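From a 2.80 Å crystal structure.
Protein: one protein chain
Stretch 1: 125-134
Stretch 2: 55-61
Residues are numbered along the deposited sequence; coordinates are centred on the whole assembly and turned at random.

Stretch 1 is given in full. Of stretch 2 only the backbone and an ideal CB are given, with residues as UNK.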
# COMPACT_ATOMS: atom_id res chain seq x y z
N ASN B 125 7.21 1.17 -9.55
CA ASN B 125 6.45 2.13 -10.32
C ASN B 125 7.27 3.36 -10.65
O ASN B 125 7.08 3.98 -11.69
CB ASN B 125 5.18 2.52 -9.58
CG ASN B 125 4.18 1.39 -9.54
OD1 ASN B 125 4.13 0.58 -10.48
ND2 ASN B 125 3.38 1.32 -8.47
N ILE B 126 8.20 3.71 -9.76
CA ILE B 126 9.07 4.85 -9.99
C ILE B 126 10.05 4.46 -11.10
O ILE B 126 10.39 5.29 -11.97
CB ILE B 126 9.82 5.23 -8.70
CG1 ILE B 126 8.82 5.79 -7.67
CG2 ILE B 126 10.93 6.25 -9.00
CD1 ILE B 126 9.40 6.05 -6.27
N TYR B 127 10.50 3.20 -11.11
CA TYR B 127 11.42 2.75 -12.15
C TYR B 127 10.66 2.83 -13.47
O TYR B 127 11.17 3.35 -14.46
CB TYR B 127 11.87 1.30 -11.90
CG TYR B 127 12.54 1.04 -10.57
CD1 TYR B 127 12.54 -0.23 -9.99
CD2 TYR B 127 13.15 2.09 -9.87
CE1 TYR B 127 13.10 -0.45 -8.76
CE2 TYR B 127 13.71 1.87 -8.62
CZ TYR B 127 13.69 0.61 -8.07
OH TYR B 127 14.22 0.41 -6.80
N SER B 128 9.43 2.33 -13.47
CA SER B 128 8.62 2.33 -14.67
C SER B 128 8.41 3.76 -15.18
O SER B 128 8.14 3.96 -16.37
CB SER B 128 7.28 1.66 -14.37
OG SER B 128 6.65 1.21 -15.57
N GLU B 129 8.54 4.75 -14.30
CA GLU B 129 8.39 6.15 -14.71
C GLU B 129 9.70 6.69 -15.24
O GLU B 129 9.74 7.24 -16.34
CB GLU B 129 7.97 7.05 -13.54
CG GLU B 129 7.74 8.50 -13.99
CD GLU B 129 7.47 9.47 -12.86
OE1 GLU B 129 6.78 9.11 -11.89
OE2 GLU B 129 7.93 10.63 -12.95
N VAL B 130 10.77 6.55 -14.47
CA VAL B 130 12.04 7.06 -14.93
C VAL B 130 12.35 6.46 -16.30
O VAL B 130 12.74 7.19 -17.21
CB VAL B 130 13.18 6.77 -13.92
CG1 VAL B 130 13.09 5.37 -13.42
CG2 VAL B 130 14.53 6.99 -14.57
N TYR B 131 12.14 5.16 -16.47
CA TYR B 131 12.40 4.52 -17.75
C TYR B 131 11.63 5.26 -18.83
O TYR B 131 12.20 5.67 -19.83
CB TYR B 131 11.96 3.06 -17.77
CG TYR B 131 12.91 2.10 -17.10
CD1 TYR B 131 14.28 2.23 -17.24
CD2 TYR B 131 12.42 1.04 -16.33
CE1 TYR B 131 15.15 1.34 -16.63
CE2 TYR B 131 13.29 0.14 -15.73
CZ TYR B 131 14.65 0.28 -15.88
OH TYR B 131 15.52 -0.62 -15.29
N SER B 132 10.33 5.44 -18.61
CA SER B 132 9.50 6.14 -19.58
C SER B 132 10.08 7.51 -19.92
O SER B 132 10.22 7.84 -21.10
CB SER B 132 8.07 6.28 -19.06
OG SER B 132 7.42 5.02 -18.98
N MET B 133 10.43 8.29 -18.91
CA MET B 133 10.99 9.62 -19.13
C MET B 133 12.13 9.60 -20.13
O MET B 133 12.27 10.51 -20.95
CB MET B 133 11.52 10.21 -17.83
CG MET B 133 10.53 10.19 -16.70
SD MET B 133 10.94 11.46 -15.52
CE MET B 133 12.60 11.00 -15.11
N MET B 134 12.96 8.56 -20.07
CA MET B 134 14.09 8.44 -20.98
C MET B 134 13.55 8.21 -22.39
O MET B 134 13.97 8.86 -23.35
CB MET B 134 14.99 7.29 -20.53
CG MET B 134 15.32 7.36 -19.05
SD MET B 134 16.66 6.29 -18.52
CE MET B 134 17.84 7.52 -17.96
N UNK B 55 16.80 4.38 1.31
CA UNK B 55 17.28 4.71 -0.03
C UNK B 55 16.22 5.27 -0.96
O UNK B 55 16.49 5.52 -2.14
CB UNK B 55 17.89 3.46 -0.67
N UNK B 56 15.00 5.45 -0.45
CA UNK B 56 13.92 5.98 -1.26
C UNK B 56 14.33 7.18 -2.15
O UNK B 56 14.79 8.20 -1.66
CB UNK B 56 12.77 6.39 -0.34
N UNK B 57 14.16 7.03 -3.46
CA UNK B 57 14.48 8.09 -4.40
C UNK B 57 13.34 8.19 -5.43
O UNK B 57 12.49 7.30 -5.53
CB UNK B 57 15.82 7.83 -5.08
N UNK B 58 13.33 9.27 -6.20
CA UNK B 58 12.28 9.46 -7.19
C UNK B 58 12.82 9.88 -8.56
O UNK B 58 14.01 10.18 -8.71
CB UNK B 58 11.28 10.51 -6.69
N UNK B 59 11.95 9.88 -9.57
CA UNK B 59 12.35 10.28 -10.91
C UNK B 59 12.84 11.75 -10.89
O UNK B 59 13.84 12.10 -11.52
CB UNK B 59 11.19 10.10 -11.89
N UNK B 60 12.13 12.59 -10.14
CA UNK B 60 12.49 14.00 -10.03
C UNK B 60 13.93 14.19 -9.57
O UNK B 60 14.58 15.15 -9.96
CB UNK B 60 11.54 14.71 -9.06
N UNK B 61 14.42 13.30 -8.72
CA UNK B 61 15.79 13.40 -8.23
C UNK B 61 16.81 13.04 -9.30
O UNK B 61 18.01 12.96 -9.04
CB UNK B 61 15.98 12.49 -7.01

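Stretch 1 is helical throughout, and Ile-126, Glu-129, Val-130 and Met-133 point CA-to-CB toward the other segment, with Tyr-127 set sideways. The second backbone approaches most closely at position 59, whose CA lies 5.2 Å from Val-130 CA; the CA of position 58 lies 6.3 Å from Ile-126 CA.

At position 55 the ideal CB has no atom of stretch 1 within 5.5 Å, so the helix sets no preference. The residue is Ser-55, which makes no contact here.

Position 56, with phi/psi of -44/121, points its CB sideways, again with nothing within 5.5 Å. A short side chain would miss the helix, whereas a long apolar one could reach the Ile-126 methyl end. It is Phe-56: with chi1 in t, its CE1 comes 3.8 Å from Ile-126 CD1, an apolar contact.

Position 57 is extended (-136/167). Its CB also points sideways and has no close neighbour, yet its carbonyl O lies 3.4 Å from Ile-126 CD1. Farther out are the Tyr-127 ring and Val-130 CG1, surroundings that favour a long apolar or aromatic group. Trp-57, chi1 in p, spans the gap: CZ2 is 3.2 Å from Tyr-127 CE2, at the edge of the tyrosine ring, and CH2 is 4.4 Å from Val-130 CG1. The tyrosine ring and the six-membered ring of the indole are near parallel (26°) but slid apart, centroids 5.5 Å from each other, so they barely overlap.

At position 58 (-133/170) the CB is sideways, 4.9 Å from Ile-126 CD1, and the CA is 3.9 Å from Ile-126 CG2. Small or beta-branched residues, polar or apolar, would suit. In Thr-58, CG2 lies 4.3 Å from Ile-126 CD1, while OG1 lies farther off, 6.2 Å from Ile-126 CD1.

Position 59 is the most constrained. Its CB points toward the helix, with the ideal CB 3.5 Å from Glu-129 OE2, 3.6 Å from Met-133 CE and 4.4 Å from Val-130 CB. Such crowding favours alanine, or glycine with some packing lost. Ala-59 fits: its methyl touches all three residues, and its N is 3.8 Å from Ile-126 CG2.

Position 60 points away, leaving many polar residues possible; the Glu-129 carboxylate would favour a basic group if the chain curled back. Glu-60 instead brings OE1 to 4.4 Å from Glu-129 OE2, a proximity of like charges; both oxygens are hydrogen-bonded elsewhere in the structure.

Position 61 is out of reach, so almost any residue would serve. Glu-61 makes no contact with the helix; its N forms a weak hydrogen bond to Thr-58 O (3.1 Å).

Stretch 2 55-61: SFWTAEE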
# COMPACT_ATOMS: atom_id res chain seq x y z
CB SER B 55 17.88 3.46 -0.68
OG SER B 55 16.85 2.60 -1.19
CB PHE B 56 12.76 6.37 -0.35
CG PHE B 56 11.65 7.09 -1.05
CD1 PHE B 56 10.82 6.43 -1.94
CD2 PHE B 56 11.45 8.44 -0.83
CE1 PHE B 56 9.80 7.10 -2.61
CE2 PHE B 56 10.43 9.12 -1.49
CZ PHE B 56 9.61 8.45 -2.38
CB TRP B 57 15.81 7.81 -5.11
CG TRP B 57 15.86 6.48 -5.82
CD1 TRP B 57 16.03 5.24 -5.26
CD2 TRP B 57 15.73 6.26 -7.24
NE1 TRP B 57 16.01 4.27 -6.23
CE2 TRP B 57 15.83 4.86 -7.45
CE3 TRP B 57 15.53 7.10 -8.34
CZ2 TRP B 57 15.74 4.30 -8.73
CZ3 TRP B 57 15.44 6.54 -9.61
CH2 TRP B 57 15.55 5.15 -9.80
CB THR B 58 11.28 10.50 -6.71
OG1 THR B 58 11.95 11.75 -6.51
CG2 THR B 58 10.63 10.04 -5.39
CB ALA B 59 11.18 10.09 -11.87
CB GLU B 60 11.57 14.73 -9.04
CG GLU B 60 10.16 15.02 -9.54
CD GLU B 60 9.28 13.79 -9.65
OE1 GLU B 60 8.11 13.94 -10.07
OE2 GLU B 60 9.75 12.67 -9.32
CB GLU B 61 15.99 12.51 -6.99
CG GLU B 61 15.49 13.15 -5.70
CD GLU B 61 15.77 12.33 -4.45
OE1 GLU B 61 15.73 12.92 -3.35
OE2 GLU B 61 16.01 11.11 -4.55
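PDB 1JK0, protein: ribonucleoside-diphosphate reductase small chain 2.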